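Local coordinates for protein aspartate-semialdehyde dehydrogenase (Candida albicans, PDB 3HSK) that catalyses the NADPH-dependent reductive dephosphorylation of 4-phospho-L-aspartate to L-aspartate semialdehyde, the second step in making threonine and methionine, at residues T197-I202 / N264-I269; S303-H308 / A372-A377. All blocks are in the same frame, centred on the assembly; numbering follows the deposited sequence.

Contact 1 (T197-I202 / N264-I269); sequences TTLQAI and NRVPVI
Arg265 starts out facing away from residues 197-202, yet its side chain folds back to grip Ala201. CG lies anti to the backbone N (chi1 -173°), and the bends at chi2 and chi3 turn the chain round, bringing CD of Arg265 to 3.5 Å from Gln200 O. Beyond it, Arg265 NH1 donates to Ala201 O at 2.8 Å. The carbonyl oxygen sits at the guanidinium edge, somewhat tilted from its plane, and the bond is bent, with an N-H...O angle of 141°. NH1 also donates to a water that the amide NE2 of Gln200 reaches weakly from the other segment.

Beneath this arm the two backbones run roughly side by side. Gln200 N donates to Asn264 O (2.7 Å) and Gln200 O accepts from Val266 N (2.9 Å), so one residue bonds to both neighbours of Arg265, the pattern of a parallel bridge. Asn264 adds its amide: ND2 reaches Thr198 O at 3.0 Å, nearly straight at 164°, with the acceptor in the amide plane and the donor in the carbonyl plane, which fixes the rotation of the amide. The backbone N of Asn264 donates to Thr198 OG1.

Past the inverse gamma turn centred on Pro267 the chain comes back, and Ile202 N donates to Val268 O (2.8 Å). Val266 points toward residues 197-202, its CG1 4.0 Å from Leu199 CB, and both side chains pack on Ile220 of the second subunit.

Gln200 NE2 is also bonded to Glu227, and its side chain lies about 4 Å from that of His272, the predicted proton acceptor. The arrangement is a single parallel bridge that carries on the pairing of strands 191-199 and 258-262 in the dimerisation domain's mixed sheet, beside the active site and the subunit interface.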
loop_
_atom_site.group_PDB
_atom_site.type_symbol
_atom_site.label_atom_id
_atom_site.label_comp_id
_atom_site.label_asym_id
_atom_site.label_seq_id
_atom_site.Cartn_x
_atom_site.Cartn_y
_atom_site.Cartn_z
ATOM N N THR A 197 -4.237 2.815 -2.184
ATOM C CA THR A 197 -3.767 2.165 -0.975
ATOM C C THR A 197 -2.761 3.100 -0.323
ATOM O O THR A 197 -1.747 3.462 -0.931
ATOM C CB THR A 197 -3.133 0.796 -1.246
ATOM O OG1 THR A 197 -4.103 -0.067 -1.854
ATOM C CG2 THR A 197 -2.664 0.157 0.051
ATOM N N THR A 198 -3.052 3.500 0.914
ATOM C CA THR A 198 -2.185 4.440 1.600
ATOM C C THR A 198 -1.146 3.750 2.492
ATOM O O THR A 198 -1.361 2.654 3.013
ATOM C CB THR A 198 -2.970 5.492 2.401
ATOM O OG1 THR A 198 -3.430 4.920 3.632
ATOM C CG2 THR A 198 -4.166 6.032 1.590
ATOM N N LEU A 199 -0.008 4.411 2.627
ATOM C CA LEU A 199 1.026 4.024 3.552
ATOM C C LEU A 199 1.260 5.263 4.400
ATOM O O LEU A 199 2.041 6.137 4.032
ATOM C CB LEU A 199 2.289 3.595 2.792
ATOM C CG LEU A 199 2.234 2.295 1.974
ATOM C CD1 LEU A 199 1.626 2.511 0.603
ATOM C CD2 LEU A 199 3.622 1.712 1.811
ATOM N N GLN A 200 0.551 5.346 5.524
ATOM C CA GLN A 200 0.483 6.589 6.301
ATOM C C GLN A 200 1.442 6.664 7.478
ATOM O O GLN A 200 1.601 5.708 8.230
ATOM C CB GLN A 200 -0.959 6.905 6.713
ATOM C CG GLN A 200 -1.791 7.349 5.525
ATOM C CD GLN A 200 -3.267 7.426 5.805
ATOM O OE1 GLN A 200 -4.041 6.632 5.282
ATOM N NE2 GLN A 200 -3.674 8.394 6.620
ATOM N N ALA A 201 2.066 7.828 7.616
ATOM C CA ALA A 201 3.060 8.096 8.636
ATOM C C ALA A 201 2.420 8.374 9.992
ATOM O O ALA A 201 1.210 8.610 10.083
ATOM C CB ALA A 201 3.915 9.266 8.213
ATOM N N ILE A 202 3.246 8.359 11.038
ATOM C CA ILE A 202 2.786 8.511 12.424
ATOM C C ILE A 202 2.271 9.911 12.734
ATOM O O ILE A 202 1.193 10.062 13.320
ATOM C CB ILE A 202 3.914 8.184 13.434
ATOM C CG1 ILE A 202 4.353 6.729 13.294
ATOM C CG2 ILE A 202 3.469 8.490 14.879
ATOM C CD1 ILE A 202 5.747 6.470 13.836
ATOM N N ASN A 264 -3.463 2.259 5.544
ATOM C CA ASN A 264 -2.514 1.559 6.403
ATOM C C ASN A 264 -1.597 2.541 7.115
ATOM O O ASN A 264 -1.167 3.535 6.532
ATOM C CB ASN A 264 -1.658 0.582 5.594
ATOM C CG ASN A 264 -2.482 -0.344 4.720
ATOM O OD1 ASN A 264 -2.910 -1.408 5.155
ATOM N ND2 ASN A 264 -2.690 0.051 3.465
ATOM N N ARG A 265 -1.316 2.258 8.383
ATOM C CA ARG A 265 -0.288 2.968 9.132
ATOM C C ARG A 265 1.026 2.204 8.987
ATOM O O ARG A 265 1.052 0.976 9.069
ATOM C CB ARG A 265 -0.674 3.077 10.612
ATOM C CG ARG A 265 0.257 3.958 11.451
ATOM C CD ARG A 265 -0.042 5.447 11.278
ATOM N NE ARG A 265 -1.374 5.796 11.765
ATOM C CZ ARG A 265 -2.015 6.928 11.487
ATOM N NH1 ARG A 265 -1.462 7.850 10.703
ATOM N NH2 ARG A 265 -3.229 7.131 11.982
ATOM N N VAL A 266 2.109 2.937 8.765
ATOM C CA VAL A 266 3.426 2.332 8.583
ATOM C C VAL A 266 4.431 2.938 9.564
ATOM O O VAL A 266 4.172 4.004 10.108
ATOM C CB VAL A 266 3.935 2.476 7.118
ATOM C CG1 VAL A 266 3.149 1.560 6.177
ATOM C CG2 VAL A 266 3.897 3.930 6.667
ATOM N N PRO A 267 5.569 2.252 9.811
ATOM C CA PRO A 267 6.558 2.795 10.753
ATOM C C PRO A 267 7.422 3.885 10.115
ATOM O O PRO A 267 8.629 3.717 9.931
ATOM C CB PRO A 267 7.395 1.566 11.161
ATOM C CG PRO A 267 6.883 0.400 10.331
ATOM C CD PRO A 267 5.988 0.947 9.263
ATOM N N VAL A 268 6.777 4.996 9.780
ATOM C CA VAL A 268 7.419 6.142 9.142
ATOM C C VAL A 268 6.961 7.384 9.896
ATOM O O VAL A 268 5.779 7.529 10.229
ATOM C CB VAL A 268 7.069 6.207 7.624
ATOM C CG1 VAL A 268 7.466 7.551 6.996
ATOM C CG2 VAL A 268 7.735 5.053 6.880
ATOM N N ILE A 269 7.903 8.264 10.200
ATOM C CA ILE A 269 7.589 9.422 11.033
ATOM C C ILE A 269 6.807 10.511 10.294
ATOM O O ILE A 269 5.796 10.994 10.809
ATOM C CB ILE A 269 8.853 9.972 11.723
ATOM C CG1 ILE A 269 9.304 8.982 12.794
ATOM C CG2 ILE A 269 8.585 11.340 12.362
ATOM C CD1 ILE A 269 10.784 8.962 13.009
HETATM O O HOH W 1 -3.105 9.806 9.600
#

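Contact 2 (S303-H308 / A372-A377); sequences SKLGCH and AEILKA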
loop_
_atom_site.group_PDB
_atom_site.type_symbol
_atom_site.label_atom_id
_atom_site.label_comp_id
_atom_site.label_asym_id
_atom_site.label_seq_id
_atom_site.Cartn_x
_atom_site.Cartn_y
_atom_site.Cartn_z
ATOM N N SER A 303 -2.235 30.135 -6.906
ATOM C CA SER A 303 -0.980 30.741 -7.338
ATOM C C SER A 303 -1.264 31.909 -8.285
ATOM O O SER A 303 -0.661 32.974 -8.168
ATOM C CB SER A 303 -0.088 29.700 -8.015
ATOM O OG SER A 303 1.178 30.247 -8.341
ATOM N N LYS A 304 -2.209 31.704 -9.202
ATOM C CA LYS A 304 -2.604 32.727 -10.172
ATOM C C LYS A 304 -3.257 33.941 -9.509
ATOM O O LYS A 304 -3.121 35.061 -10.000
ATOM C CB LYS A 304 -3.525 32.126 -11.242
ATOM C CG LYS A 304 -2.815 31.151 -12.185
ATOM C CD LYS A 304 -3.804 30.351 -13.019
ATOM C CE LYS A 304 -3.090 29.311 -13.877
ATOM N NZ LYS A 304 -4.036 28.265 -14.382
ATOM N N LEU A 305 -3.957 33.715 -8.395
ATOM C CA LEU A 305 -4.530 34.800 -7.594
ATOM C C LEU A 305 -3.453 35.575 -6.841
ATOM O O LEU A 305 -3.729 36.634 -6.276
ATOM C CB LEU A 305 -5.573 34.272 -6.600
ATOM C CG LEU A 305 -6.976 33.844 -7.053
ATOM C CD1 LEU A 305 -7.755 33.275 -5.865
ATOM C CD2 LEU A 305 -7.760 34.991 -7.691
ATOM N N GLY A 306 -2.233 35.036 -6.828
ATOM C CA GLY A 306 -1.091 35.687 -6.186
ATOM C C GLY A 306 -0.976 35.434 -4.692
ATOM O O GLY A 306 -0.263 36.157 -3.992
ATOM N N CYS A 307 -1.666 34.404 -4.207
ATOM C CA CYS A 307 -1.661 34.052 -2.786
ATOM C C CYS A 307 -0.264 33.742 -2.253
ATOM O O CYS A 307 0.534 33.067 -2.911
ATOM C CB CYS A 307 -2.596 32.877 -2.526
ATOM S SG CYS A 307 -4.328 33.258 -2.827
ATOM N N HIS A 308 0.002 34.232 -1.045
ATOM C CA HIS A 308 1.337 34.229 -0.439
ATOM C C HIS A 308 1.924 32.839 -0.154
ATOM O O HIS A 308 3.129 32.631 -0.306
ATOM C CB HIS A 308 1.317 35.072 0.842
ATOM C CG HIS A 308 2.660 35.240 1.483
ATOM N ND1 HIS A 308 3.155 34.356 2.417
ATOM C CD2 HIS A 308 3.607 36.197 1.331
ATOM C CE1 HIS A 308 4.351 34.755 2.809
ATOM N NE2 HIS A 308 4.650 35.871 2.166
ATOM N N ALA A 372 -7.581 31.075 3.843
ATOM C CA ALA A 372 -7.719 32.433 4.376
ATOM C C ALA A 372 -7.146 33.486 3.427
ATOM O O ALA A 372 -7.685 34.588 3.333
ATOM C CB ALA A 372 -7.069 32.541 5.747
ATOM N N GLU A 373 -6.057 33.142 2.738
ATOM C CA GLU A 373 -5.475 34.003 1.703
ATOM C C GLU A 373 -6.419 34.136 0.505
ATOM O O GLU A 373 -6.609 35.229 -0.025
ATOM C CB GLU A 373 -4.128 33.456 1.237
ATOM C CG GLU A 373 -2.970 33.734 2.176
ATOM C CD GLU A 373 -1.753 32.883 1.862
ATOM O OE1 GLU A 373 -1.728 32.236 0.793
ATOM O OE2 GLU A 373 -0.816 32.855 2.685
ATOM N N ILE A 374 -7.009 33.018 0.092
ATOM C CA ILE A 374 -8.016 33.029 -0.960
ATOM C C ILE A 374 -9.210 33.888 -0.529
ATOM O O ILE A 374 -9.735 34.651 -1.329
ATOM C CB ILE A 374 -8.480 31.603 -1.350
ATOM C CG1 ILE A 374 -7.296 30.773 -1.864
ATOM C CG2 ILE A 374 -9.594 31.661 -2.414
ATOM C CD1 ILE A 374 -7.534 29.266 -1.846
ATOM N N LEU A 375 -9.623 33.767 0.733
ATOM C CA LEU A 375 -10.688 34.611 1.277
ATOM C C LEU A 375 -10.279 36.083 1.323
ATOM O O LEU A 375 -11.104 36.964 1.072
ATOM C CB LEU A 375 -11.113 34.138 2.672
ATOM C CG LEU A 375 -11.817 32.782 2.817
ATOM C CD1 LEU A 375 -11.872 32.364 4.286
ATOM C CD2 LEU A 375 -13.223 32.783 2.198
ATOM N N LYS A 376 -9.007 36.336 1.639
ATOM C CA LYS A 376 -8.443 37.697 1.693
ATOM C C LYS A 376 -8.484 38.361 0.315
ATOM O O LYS A 376 -9.082 39.428 0.154
ATOM C CB LYS A 376 -7.019 37.668 2.269
ATOM C CG LYS A 376 -6.139 38.869 1.936
ATOM C CD LYS A 376 -6.359 40.034 2.877
ATOM C CE LYS A 376 -5.513 41.234 2.458
ATOM N NZ LYS A 376 -5.815 42.448 3.273
ATOM N N ALA A 377 -7.848 37.725 -0.668
ATOM C CA ALA A 377 -8.100 38.035 -2.073
ATOM C C ALA A 377 -9.558 37.661 -2.297
ATOM O O ALA A 377 -10.095 36.833 -1.565
ATOM C CB ALA A 377 -7.192 37.210 -2.969
#
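Cys307 and Glu373 face each other across the contact, Cys307 CB lying 3.5 Å from Glu373 OE1. The SG of Cys307, anti to the carbonyl carbon (chi1 -66°), meets CG1 of Ile374, the residue after Glu373, at 4.0 Å. The other branch of this isoleucine, CG2, takes the end of Leu305, whose CD1 comes to 4.2 Å, so a small apolar patch forms, with Cys307 between it and the carboxylate. No hydrogen bond joins the two segments.

The extended side chain of Glu373 carries its carboxylate along the backbone of Cys307 and His308. OE2 lies 3.6 Å from His308 CB, at the edge of the imidazole and near its plane. OE1 comes close to His308 N, but the angle is too poor for a bond; its donor is the next amide, Ser309 N. OE2 is hydrogen-bonded to His42 NE2, so both carboxylate oxygens are held, and the ring of His42 in turn meets that of His308 with the planes inclined.

Gly306, with positive phi, forms a Schellman motif at the end of the helix that begins at 301 and turns the chain so that Cys307 points at helix 364-376. That helix, in its last turns here, rests on the parallel nucleotide-binding sheet, with Ala372 and Glu373 against Phe45 of strand 45-52 and Leu375 against Phe165 and Ile167 of strand 165-169.

The two contacts lie on opposite sides of the chain's centre, their own centres about 32 Å apart, and share no helix or strand. Contact 1 is largely buried and continues the mixed sheet of the dimerisation domain; backbone hydrogen bonds and side-chain bonds, most of them to backbone atoms, hold it together, and the second subunit and the predicted catalytic residues are close by. Contact 2 is smaller and partly open to solvent, away from the annotated sites and untouched by the other chain. It relies on apolar contact and on a carboxylate whose bonds go to residues beyond both segments. Contact 1 thus joins parts of one domain, whereas contact 2 brings a helix end of the dimerisation domain against a helix packed on the nucleotide-binding sheet.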